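SusD homolog (Bacteroides thetaiotaomicron, PDB 3EHN) probably captures glycans at the bacterial surface as an outer-membrane SusD-like lipoprotein, and here holds a ligand containing N-acetylglucosamine and galactose. Local coordinates at residues Gly68-Trp73 and Lys316-Thr321; Glu266-Arg271 and Ser324-Ser329; Ser166-Leu171 and Arg210-Val215; Gly236-Asp241 and Ser345-Leu350. One frame throughout, in Å; residues are numbered along the deposited sequence.

The four contacts form two pairs lying on opposite sides of the chain's centre. Interactions 1 and 2 have centres 8 Å apart, share the two-stranded antiparallel sheet of strands 67-69 and 270-272, and both reach the bound N-acetylglucosamine. Interactions 3 and 4, with centres 15 Å apart, lie among the helices and meet through a salt bridge between Arg210 and Glu346. The centre of either contact of one pair lies 34 to 39 Å from those of the other pair. Along the chain, interaction 1 encloses interaction 3, interaction 4 encloses interaction 2, and interactions 1 and 2 alternate. Sugar site and helical scaffold are therefore built from interleaved parts of one chain.

Interaction 1: Gly68-Trp73 and Lys316-Thr321. With NDG (2-acetamido-2-deoxy-alpha-D-glucopyranose), chain C.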
# COMPACT_ATOMS: atom_id res chain seq x y z
N GLY A 68 -1.63 14.70 -2.54
CA GLY A 68 -2.61 15.74 -2.29
C GLY A 68 -3.42 15.91 -3.56
O GLY A 68 -2.85 15.96 -4.64
N ASN A 69 -4.74 16.00 -3.44
CA ASN A 69 -5.57 16.16 -4.62
C ASN A 69 -5.81 17.61 -4.97
O ASN A 69 -6.16 18.40 -4.11
CB ASN A 69 -6.93 15.51 -4.41
CG ASN A 69 -6.84 14.03 -4.16
OD1 ASN A 69 -6.12 13.31 -4.86
ND2 ASN A 69 -7.58 13.56 -3.17
N ASN A 70 -5.62 17.95 -6.24
CA ASN A 70 -5.91 19.30 -6.69
C ASN A 70 -7.32 19.24 -7.25
O ASN A 70 -7.55 19.48 -8.43
CB ASN A 70 -4.96 19.76 -7.79
CG ASN A 70 -5.45 21.04 -8.49
OD1 ASN A 70 -6.12 21.87 -7.89
ND2 ASN A 70 -5.12 21.19 -9.77
N ASN A 71 -8.26 18.89 -6.38
CA ASN A 71 -9.66 18.81 -6.76
C ASN A 71 -10.43 18.21 -5.60
O ASN A 71 -9.85 17.56 -4.74
CB ASN A 71 -9.83 17.95 -8.01
CG ASN A 71 -11.21 18.10 -8.62
OD1 ASN A 71 -11.52 17.45 -9.61
ND2 ASN A 71 -12.03 18.97 -8.04
N ASN A 72 -11.74 18.46 -5.56
CA ASN A 72 -12.56 17.89 -4.50
C ASN A 72 -13.70 17.11 -5.11
O ASN A 72 -14.53 16.56 -4.39
CB ASN A 72 -13.10 18.99 -3.57
CG ASN A 72 -13.93 20.01 -4.31
OD1 ASN A 72 -14.62 19.68 -5.28
ND2 ASN A 72 -13.87 21.26 -3.86
N TRP A 73 -13.74 17.08 -6.44
CA TRP A 73 -14.77 16.35 -7.18
C TRP A 73 -16.20 16.61 -6.71
O TRP A 73 -17.07 15.76 -6.89
CB TRP A 73 -14.48 14.85 -7.11
CG TRP A 73 -13.27 14.44 -7.88
CD1 TRP A 73 -13.22 14.06 -9.19
CD2 TRP A 73 -11.92 14.37 -7.39
NE1 TRP A 73 -11.92 13.76 -9.55
CE2 TRP A 73 -11.11 13.94 -8.46
CE3 TRP A 73 -11.33 14.63 -6.14
CZ2 TRP A 73 -9.72 13.76 -8.33
CZ3 TRP A 73 -9.94 14.44 -6.01
CH2 TRP A 73 -9.16 14.02 -7.10
N LYS A 316 -10.84 22.48 -1.41
CA LYS A 316 -10.94 23.41 -2.53
C LYS A 316 -11.18 22.69 -3.86
O LYS A 316 -10.87 21.51 -4.01
CB LYS A 316 -9.66 24.25 -2.64
CG LYS A 316 -9.28 24.98 -1.37
CD LYS A 316 -10.33 26.00 -0.96
CE LYS A 316 -10.20 27.31 -1.74
NZ LYS A 316 -11.20 28.33 -1.31
N SER A 317 -11.74 23.40 -4.84
CA SER A 317 -11.99 22.82 -6.14
C SER A 317 -10.73 22.89 -6.98
O SER A 317 -9.78 23.59 -6.62
CB SER A 317 -13.12 23.55 -6.84
OG SER A 317 -14.33 23.35 -6.14
N LYS A 318 -10.72 22.16 -8.09
CA LYS A 318 -9.56 22.16 -8.95
C LYS A 318 -9.31 23.54 -9.51
O LYS A 318 -10.23 24.22 -9.97
CB LYS A 318 -9.74 21.17 -10.11
CG LYS A 318 -8.48 21.05 -10.95
CD LYS A 318 -8.66 20.14 -12.15
CE LYS A 318 -7.45 20.24 -13.06
NZ LYS A 318 -7.75 19.73 -14.42
N SER A 319 -8.06 23.96 -9.46
CA SER A 319 -7.67 25.26 -9.96
C SER A 319 -6.46 25.05 -10.87
O SER A 319 -5.68 24.11 -10.66
CB SER A 319 -7.30 26.19 -8.81
OG SER A 319 -6.82 27.44 -9.29
N GLU A 320 -6.31 25.90 -11.87
CA GLU A 320 -5.19 25.76 -12.78
C GLU A 320 -4.40 27.05 -12.91
O GLU A 320 -3.64 27.21 -13.86
CB GLU A 320 -5.66 25.27 -14.16
CG GLU A 320 -6.26 23.86 -14.12
CD GLU A 320 -6.53 23.27 -15.50
OE1 GLU A 320 -5.56 23.06 -16.27
OE2 GLU A 320 -7.71 23.01 -15.81
N THR A 321 -4.56 27.95 -11.94
CA THR A 321 -3.85 29.23 -11.97
C THR A 321 -2.37 29.06 -11.61
O THR A 321 -1.95 27.97 -11.21
CB THR A 321 -4.49 30.28 -11.01
OG1 THR A 321 -4.21 29.93 -9.65
CG2 THR A 321 -6.00 30.33 -11.19
C1 NDG C . -10.75 13.05 -13.26
C2 NDG C . -11.68 11.83 -13.32
C3 NDG C . -11.10 10.96 -14.48
C4 NDG C . -11.21 11.73 -15.78
C5 NDG C . -10.43 13.11 -15.66
C6 NDG C . -10.40 13.89 -17.01
C7 NDG C . -12.42 10.43 -11.37
C8 NDG C . -12.69 8.95 -11.66
O5 NDG C . -10.69 13.87 -14.46
O3 NDG C . -11.73 9.70 -14.70
O4 NDG C . -10.72 11.08 -17.04
O6 NDG C . -9.97 15.22 -16.72
O7 NDG C . -13.15 11.05 -10.61
N2 NDG C . -11.61 11.15 -12.14
O1 NDG C . -10.95 13.98 -12.21
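A chi1 of 167° swings the Asn70 amide away from its own backbone N and lays it along the backbone of Ser319, while the extended side chain of Lys318 crosses it at roughly a right angle. Both ends of the amide are used. Ser319 N donates to Asn70 OD1 over 3.3 Å in a nearly straight bond, and Asn70 ND2 returns a bond of 3.1 Å to Ser319 O, which lies close to the amide plane. This two-way grip fixes the rotation of the amide, and ND2 also donates to Asn268 O. Lys318 CG packs 3.6 Å from Asn70 ND2, and Lys318 CB lies 3.8 Å from Asn71 CB. At the far end of Lys318, NZ bonds Tyr267 O and pairs with Glu320. Asn72 ND2 gives a bond of 3.1 Å to Ser317 OG, tilted from the amide plane, in addition to one to Ser315 O; its OD1 accepts from Gly74 N. The chain bends sharply in an inverse gamma turn centred on Asn70, which leads on to Trp73, whose NE1 donates to sugar O1 over 2.8 Å. The loop 316-321 thus lies against the chain just beyond strand 67-69, a strand paired with 270-272, while Trp73 and Asn69 rest on helix 47-63.

Interaction 2: Glu266-Arg271 and Ser324-Ser329. With NDG (2-acetamido-2-deoxy-alpha-D-glucopyranose), chain C.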
# COMPACT_ATOMS: atom_id res chain seq x y z
N GLU A 266 -1.81 14.66 -16.98
CA GLU A 266 -2.96 14.94 -17.82
C GLU A 266 -4.08 15.64 -17.04
O GLU A 266 -4.57 16.68 -17.48
CB GLU A 266 -3.48 13.65 -18.43
CG GLU A 266 -2.38 12.76 -19.00
CD GLU A 266 -1.77 13.29 -20.29
OE1 GLU A 266 -2.50 13.37 -21.30
OE2 GLU A 266 -0.57 13.63 -20.29
N TYR A 267 -4.47 15.09 -15.90
CA TYR A 267 -5.55 15.68 -15.10
C TYR A 267 -5.06 16.75 -14.13
O TYR A 267 -5.87 17.51 -13.57
CB TYR A 267 -6.30 14.62 -14.30
CG TYR A 267 -6.59 13.33 -15.03
CD1 TYR A 267 -6.77 13.31 -16.41
CD2 TYR A 267 -6.75 12.14 -14.33
CE1 TYR A 267 -7.11 12.12 -17.07
CE2 TYR A 267 -7.10 10.95 -14.97
CZ TYR A 267 -7.28 10.95 -16.34
OH TYR A 267 -7.64 9.78 -16.97
N ASN A 268 -3.75 16.80 -13.90
CA ASN A 268 -3.19 17.76 -12.98
C ASN A 268 -3.92 17.71 -11.63
O ASN A 268 -4.25 18.75 -11.05
CB ASN A 268 -3.28 19.18 -13.57
CG ASN A 268 -2.46 19.35 -14.84
OD1 ASN A 268 -3.01 19.56 -15.92
ND2 ASN A 268 -1.13 19.26 -14.71
N GLU A 269 -4.17 16.50 -11.13
CA GLU A 269 -4.87 16.35 -9.86
C GLU A 269 -4.04 15.75 -8.72
O GLU A 269 -4.33 16.00 -7.55
CB GLU A 269 -6.13 15.50 -10.06
CG GLU A 269 -6.98 15.90 -11.25
CD GLU A 269 -8.27 15.10 -11.30
OE1 GLU A 269 -8.20 13.85 -11.30
OE2 GLU A 269 -9.36 15.71 -11.35
N THR A 270 -3.02 14.96 -9.04
CA THR A 270 -2.20 14.36 -8.00
C THR A 270 -0.93 15.16 -7.71
O THR A 270 -0.13 15.42 -8.60
CB THR A 270 -1.84 12.90 -8.36
OG1 THR A 270 -3.05 12.17 -8.54
CG2 THR A 270 -1.04 12.22 -7.27
N ARG A 271 -0.76 15.56 -6.46
CA ARG A 271 0.41 16.34 -6.07
C ARG A 271 1.01 15.74 -4.83
O ARG A 271 0.43 14.81 -4.25
CB ARG A 271 0.00 17.80 -5.80
CG ARG A 271 -0.52 18.54 -7.00
CD ARG A 271 0.56 18.63 -8.07
NE ARG A 271 0.05 19.19 -9.32
CZ ARG A 271 -0.08 18.51 -10.45
NH1 ARG A 271 0.27 17.24 -10.50
NH2 ARG A 271 -0.55 19.11 -11.54
N SER A 324 -2.25 28.17 -8.11
CA SER A 324 -2.96 26.96 -7.73
C SER A 324 -2.05 25.77 -7.46
O SER A 324 -0.82 25.86 -7.56
CB SER A 324 -3.98 26.58 -8.80
OG SER A 324 -3.35 26.19 -10.01
N ALA A 325 -2.69 24.65 -7.11
CA ALA A 325 -2.02 23.40 -6.81
C ALA A 325 -1.55 22.76 -8.10
O ALA A 325 -0.76 21.81 -8.09
CB ALA A 325 -2.96 22.45 -6.07
N LYS A 326 -2.04 23.26 -9.23
CA LYS A 326 -1.61 22.72 -10.50
C LYS A 326 -0.09 22.83 -10.59
O LYS A 326 0.56 22.03 -11.25
CB LYS A 326 -2.26 23.46 -11.67
CG LYS A 326 -1.80 22.95 -13.03
CD LYS A 326 -2.47 23.62 -14.20
CE LYS A 326 -1.72 23.28 -15.48
NZ LYS A 326 -2.35 23.85 -16.69
N PHE A 327 0.48 23.82 -9.91
CA PHE A 327 1.93 24.00 -9.95
C PHE A 327 2.63 23.69 -8.63
O PHE A 327 3.72 24.22 -8.35
CB PHE A 327 2.27 25.41 -10.42
CG PHE A 327 1.76 25.71 -11.79
CD1 PHE A 327 0.44 26.10 -11.98
CD2 PHE A 327 2.57 25.49 -12.90
CE1 PHE A 327 -0.07 26.27 -13.27
CE2 PHE A 327 2.07 25.65 -14.19
CZ PHE A 327 0.75 26.04 -14.37
N ALA A 328 2.00 22.82 -7.84
CA ALA A 328 2.56 22.38 -6.57
C ALA A 328 3.53 21.26 -6.93
O ALA A 328 3.63 20.88 -8.10
CB ALA A 328 1.46 21.85 -5.67
N SER A 329 4.24 20.71 -5.95
CA SER A 329 5.19 19.64 -6.24
C SER A 329 4.50 18.37 -6.76
O SER A 329 3.41 18.02 -6.31
CB SER A 329 6.01 19.30 -4.99
OG SER A 329 6.76 20.42 -4.55
C1 NDG C . -10.75 13.05 -13.26
C2 NDG C . -11.68 11.83 -13.32
C3 NDG C . -11.10 10.96 -14.48
C4 NDG C . -11.21 11.73 -15.78
C5 NDG C . -10.43 13.11 -15.66
C6 NDG C . -10.40 13.89 -17.01
C7 NDG C . -12.42 10.43 -11.37
C8 NDG C . -12.69 8.95 -11.66
O5 NDG C . -10.69 13.87 -14.46
O3 NDG C . -11.73 9.70 -14.70
O4 NDG C . -10.72 11.08 -17.04
O6 NDG C . -9.97 15.22 -16.72
O7 NDG C . -13.15 11.05 -10.61
N2 NDG C . -11.61 11.15 -12.14
O1 NDG C . -10.95 13.98 -12.21
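Arg271 lies on strand 270-272 of the two-stranded antiparallel sheet with 67-69, and its side chain ties this sheet to the 3-10 turn at Ala325 and Lys326. Its chain bends at chi2 (-62°), which brings the guanidinium against the turn. Arg271 NE donates to Ala325 O over 3.0 Å, with the oxygen close to the guanidinium plane. NH2 reaches Lys326 O at 3.1 Å in a weaker, more bent bond. On the remaining branch NH1 bonds Thr270 O at 2.7 Å, with that oxygen tilted out of the guanidinium plane, and also Val264 O. Ala325 O takes a second bond from Ala328 N, 2.9 Å away, and the two donors approach from opposite faces of its carbonyl plane. The aliphatic part packs as well: Arg271 CG lies 4.1 Å from Ala328 CB. Beside it, Asn268 CB meets Lys326 CG at 4.1 Å; Asn268 has positive phi, where the chain leaves helix 261-266. In the loop just before the strand, Glu269 OE2 accepts a bond from sugar O1, and sugar C5 sits 3.6 Å above the centre of the Tyr267 ring. A methionine in place of Arg271 would probably cost Ala325 O its bond from NE, and Lys326 O and Thr270 O their guanidinium donors, leaving the turn 325-326 less firmly held to the strand. Since every bond described for the guanidinium ends on a carbonyl oxygen, its positive charge is likely to be stabilised here largely by backbone dipoles.

Interaction 3: Ser166-Leu171 and Arg210-Val215. Unlike the reference sequence in segment 210-215: Val212 (reference Ala).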
# COMPACT_ATOMS: atom_id res chain seq x y z
N SER A 166 -6.33 -18.58 6.10
CA SER A 166 -6.30 -19.35 4.87
C SER A 166 -5.14 -18.92 3.97
O SER A 166 -4.40 -19.76 3.46
CB SER A 166 -7.61 -19.19 4.12
OG SER A 166 -8.69 -19.64 4.92
N MET A 167 -4.98 -17.61 3.79
CA MET A 167 -3.90 -17.10 2.95
C MET A 167 -2.55 -17.60 3.45
O MET A 167 -1.71 -18.02 2.67
CB MET A 167 -3.93 -15.56 2.93
CG MET A 167 -3.04 -14.96 1.85
SD MET A 167 -3.39 -13.21 1.44
CE MET A 167 -5.14 -13.25 0.85
N LEU A 168 -2.36 -17.58 4.76
CA LEU A 168 -1.10 -18.05 5.31
C LEU A 168 -0.86 -19.49 4.90
O LEU A 168 0.19 -19.81 4.36
CB LEU A 168 -1.10 -17.92 6.83
CG LEU A 168 -1.00 -16.48 7.36
CD1 LEU A 168 -1.17 -16.46 8.88
CD2 LEU A 168 0.35 -15.90 6.98
N ALA A 169 -1.84 -20.36 5.15
CA ALA A 169 -1.70 -21.77 4.80
C ALA A 169 -1.46 -21.98 3.31
O ALA A 169 -0.69 -22.87 2.91
CB ALA A 169 -2.93 -22.52 5.24
N ASP A 170 -2.10 -21.15 2.48
CA ASP A 170 -1.96 -21.26 1.03
C ASP A 170 -0.59 -20.80 0.53
O ASP A 170 -0.02 -21.40 -0.38
CB ASP A 170 -3.06 -20.47 0.31
CG ASP A 170 -4.45 -20.97 0.67
OD1 ASP A 170 -4.55 -22.00 1.37
OD2 ASP A 170 -5.44 -20.33 0.25
N LEU A 171 -0.08 -19.74 1.13
CA LEU A 171 1.23 -19.26 0.74
C LEU A 171 2.23 -20.35 1.09
O LEU A 171 3.12 -20.68 0.30
CB LEU A 171 1.58 -17.97 1.49
CG LEU A 171 0.94 -16.71 0.92
CD1 LEU A 171 1.15 -15.58 1.89
CD2 LEU A 171 1.54 -16.39 -0.44
N ARG A 210 4.99 -10.42 6.03
CA ARG A 210 4.16 -9.23 6.09
C ARG A 210 2.88 -9.55 6.84
O ARG A 210 2.53 -8.89 7.83
CB ARG A 210 3.81 -8.75 4.69
CG ARG A 210 2.98 -7.49 4.68
CD ARG A 210 3.49 -6.52 3.63
NE ARG A 210 2.73 -6.60 2.40
CZ ARG A 210 3.12 -6.08 1.25
NH1 ARG A 210 4.29 -5.45 1.18
NH2 ARG A 210 2.34 -6.17 0.18
N ILE A 211 2.18 -10.57 6.37
CA ILE A 211 0.93 -10.99 6.96
C ILE A 211 1.09 -11.34 8.44
O ILE A 211 0.23 -10.99 9.26
CB ILE A 211 0.37 -12.20 6.20
CG1 ILE A 211 0.24 -11.85 4.72
CG2 ILE A 211 -0.98 -12.60 6.74
CD1 ILE A 211 -0.22 -13.00 3.86
N VAL A 212 2.20 -11.99 8.80
CA VAL A 212 2.41 -12.37 10.20
C VAL A 212 2.60 -11.16 11.11
O VAL A 212 2.13 -11.16 12.24
CB VAL A 212 3.63 -13.30 10.38
CG1 VAL A 212 3.41 -14.56 9.64
CG2 VAL A 212 4.91 -12.63 9.91
N VAL A 213 3.31 -10.15 10.62
CA VAL A 213 3.52 -8.95 11.43
C VAL A 213 2.18 -8.26 11.57
O VAL A 213 1.87 -7.70 12.61
CB VAL A 213 4.54 -8.00 10.76
CG1 VAL A 213 4.61 -6.68 11.51
CG2 VAL A 213 5.90 -8.67 10.74
N ARG A 214 1.37 -8.32 10.51
CA ARG A 214 0.06 -7.69 10.51
C ARG A 214 -0.83 -8.22 11.62
O ARG A 214 -1.57 -7.47 12.25
CB ARG A 214 -0.64 -7.92 9.18
CG ARG A 214 -1.98 -7.19 9.06
CD ARG A 214 -1.85 -5.88 8.31
NE ARG A 214 -1.85 -6.10 6.86
CZ ARG A 214 -0.92 -5.65 6.03
NH1 ARG A 214 0.12 -4.96 6.50
NH2 ARG A 214 -1.02 -5.89 4.73
N VAL A 215 -0.77 -9.52 11.87
CA VAL A 215 -1.62 -10.15 12.87
C VAL A 215 -1.03 -10.31 14.26
O VAL A 215 -1.74 -10.72 15.18
CB VAL A 215 -2.08 -11.56 12.41
CG1 VAL A 215 -2.60 -11.50 10.99
CG2 VAL A 215 -0.93 -12.53 12.51
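Ile211 reaches across to Leu168, Leu171 and Met167 through CB, CG2 and CD1. Its CB lies 3.8 Å from Leu168 CD2. The CG2 branch presses closer to that same methyl, at 3.6 Å, and also meets Leu168 CG; the two side chains slide past one another in opposite directions. In the other branch a chi2 of 176° puts CD1 opposite CA and stretches the chain toward helix 160-180. Ile211 CD1 meets Leu171 CD1 tip to tip, 3.5 Å apart, while Met167 crosses it at about a right angle, with CG at 4.0 Å and SD equally near. Leu168 CD2 additionally faces Val212 CG1 at 4.3 Å, a residue that is alanine in the reference protein. The two helical segments run nearly antiparallel, at 154°, and their axes come no closer than 10.9 Å; the contact across is made by apolar side chains, with no hydrogen bond. Such pairing of helices 160-180 and 197-215 is in keeping with the largely helical, TPR-related architecture of SusD-like proteins. An alanine here, lacking both branches of Ile211, would probably leave Leu168 CD2 and the tips of Leu171 and Met167 without their partner, opening a gap between the helices. Leu134 of helix 116-140 touches both Met167 and Ile211, and helix 220-231 covers Leu168 and Val212 with Tyr226. Arg210 forms salt bridges with Glu346 and Glu451, and Arg214 with Asp138, Glu451 and Glu455.

Interaction 4: Gly236-Asp241 and Ser345-Leu350; sequences GGVIED and SETYFL
Val238 makes the first contact of segment 236-241 with the helix, after Gly236 and Gly237 have turned the chain with positive phi and Gly237 O has accepted a bond from Asn205 ND2. Its CG2 methyl lies 3.7 Å from Thr347 CG2, the two side chains crossing at a slant. At Ile239 the backbone takes over. Thr347 OG1 donates to Ile239 O over 2.7 Å, in the carbonyl plane and with a C=O...O angle of 149°. The Thr347 torsion explains this: chi1 of -59° sets OG1 opposite its own carbonyl carbon, where it faces the loop, and leaves CG2 free to meet the valine. The Ile239 side chain itself leads away, toward Phe342, while its N donates to Ser206 OG. Next, Glu240 O receives a weak bond from Tyr348 OH at 3.5 Å, the oxygen lying at the edge of the phenol ring near its plane. Glu240 CB is 4.1 Å from Tyr348 OH, and the Glu240 carboxylate forms a salt bridge with Lys351. Hydroxyls of the consecutive residues Thr347 and Tyr348 thus meet the consecutive carbonyls of Ile239 and Glu240, the second weakly. The arrangement is an irregular connection, between helix 220-231 and strand 246-248, held against helix 344-356 at Thr347 and Tyr348, as a loop packed onto the mainly helical, TPR-clan scaffold of a SusD-like protein.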
# COMPACT_ATOMS: atom_id res chain seq x y z
N GLY A 236 13.71 -21.20 1.42
CA GLY A 236 13.94 -20.21 0.38
C GLY A 236 14.28 -18.80 0.83
O GLY A 236 14.75 -17.99 0.04
N GLY A 237 14.06 -18.48 2.10
CA GLY A 237 14.36 -17.14 2.56
C GLY A 237 13.38 -16.09 2.06
O GLY A 237 12.39 -16.41 1.41
N VAL A 238 13.67 -14.83 2.39
CA VAL A 238 12.82 -13.72 1.98
C VAL A 238 13.62 -12.74 1.12
O VAL A 238 14.79 -12.97 0.83
CB VAL A 238 12.25 -12.95 3.19
CG1 VAL A 238 11.27 -13.83 3.93
CG2 VAL A 238 13.37 -12.51 4.10
N ILE A 239 12.97 -11.66 0.69
CA ILE A 239 13.63 -10.66 -0.13
C ILE A 239 14.57 -9.82 0.72
O ILE A 239 14.13 -9.08 1.60
CB ILE A 239 12.60 -9.73 -0.81
CG1 ILE A 239 11.72 -10.55 -1.77
CG2 ILE A 239 13.30 -8.62 -1.56
CD1 ILE A 239 10.59 -9.76 -2.43
N GLU A 240 15.87 -9.92 0.46
CA GLU A 240 16.82 -9.15 1.25
C GLU A 240 17.77 -8.27 0.45
O GLU A 240 18.58 -7.55 1.02
CB GLU A 240 17.59 -10.10 2.15
CG GLU A 240 16.68 -10.77 3.17
CD GLU A 240 17.39 -11.78 4.05
OE1 GLU A 240 17.89 -12.80 3.51
OE2 GLU A 240 17.44 -11.57 5.29
N ASP A 241 17.68 -8.33 -0.87
CA ASP A 241 18.54 -7.53 -1.73
C ASP A 241 17.66 -6.78 -2.70
O ASP A 241 16.59 -7.25 -3.07
CB ASP A 241 19.47 -8.42 -2.53
CG ASP A 241 19.76 -9.71 -1.82
OD1 ASP A 241 20.67 -9.74 -0.95
OD2 ASP A 241 19.05 -10.70 -2.13
N SER A 345 13.71 -3.06 1.59
CA SER A 345 13.58 -2.18 2.75
C SER A 345 12.43 -2.59 3.64
O SER A 345 12.54 -2.56 4.87
CB SER A 345 13.44 -0.71 2.31
OG SER A 345 12.40 -0.54 1.37
N GLU A 346 11.31 -2.98 3.05
CA GLU A 346 10.19 -3.39 3.89
C GLU A 346 10.56 -4.61 4.76
O GLU A 346 10.23 -4.65 5.94
CB GLU A 346 8.97 -3.71 3.02
CG GLU A 346 7.77 -4.20 3.82
CD GLU A 346 6.56 -4.44 2.95
OE1 GLU A 346 6.72 -4.45 1.71
OE2 GLU A 346 5.45 -4.63 3.51
N THR A 347 11.25 -5.58 4.18
CA THR A 347 11.65 -6.77 4.91
C THR A 347 12.32 -6.41 6.22
O THR A 347 11.96 -6.91 7.27
CB THR A 347 12.62 -7.63 4.10
OG1 THR A 347 11.99 -8.02 2.88
CG2 THR A 347 13.02 -8.88 4.89
N TYR A 348 13.31 -5.52 6.15
CA TYR A 348 14.04 -5.09 7.34
C TYR A 348 13.17 -4.40 8.39
O TYR A 348 13.37 -4.61 9.59
CB TYR A 348 15.19 -4.18 6.94
CG TYR A 348 16.30 -4.94 6.26
CD1 TYR A 348 16.41 -4.98 4.88
CD2 TYR A 348 17.21 -5.68 7.01
CE1 TYR A 348 17.39 -5.73 4.25
CE2 TYR A 348 18.20 -6.43 6.39
CZ TYR A 348 18.28 -6.45 5.02
OH TYR A 348 19.28 -7.17 4.42
N PHE A 349 12.22 -3.59 7.94
CA PHE A 349 11.35 -2.91 8.87
C PHE A 349 10.41 -3.92 9.50
O PHE A 349 10.05 -3.79 10.67
CB PHE A 349 10.58 -1.80 8.17
CG PHE A 349 11.43 -0.60 7.84
CD1 PHE A 349 12.19 0.03 8.82
CD2 PHE A 349 11.50 -0.13 6.53
CE1 PHE A 349 13.00 1.12 8.51
CE2 PHE A 349 12.31 0.96 6.22
CZ PHE A 349 13.06 1.58 7.20
N LEU A 350 10.04 -4.94 8.75
CA LEU A 350 9.17 -5.98 9.29
C LEU A 350 9.90 -6.75 10.37
O LEU A 350 9.35 -7.00 11.44
CB LEU A 350 8.70 -6.94 8.19
CG LEU A 350 7.73 -6.29 7.20
CD1 LEU A 350 7.47 -7.26 6.05
CD2 LEU A 350 6.43 -5.91 7.90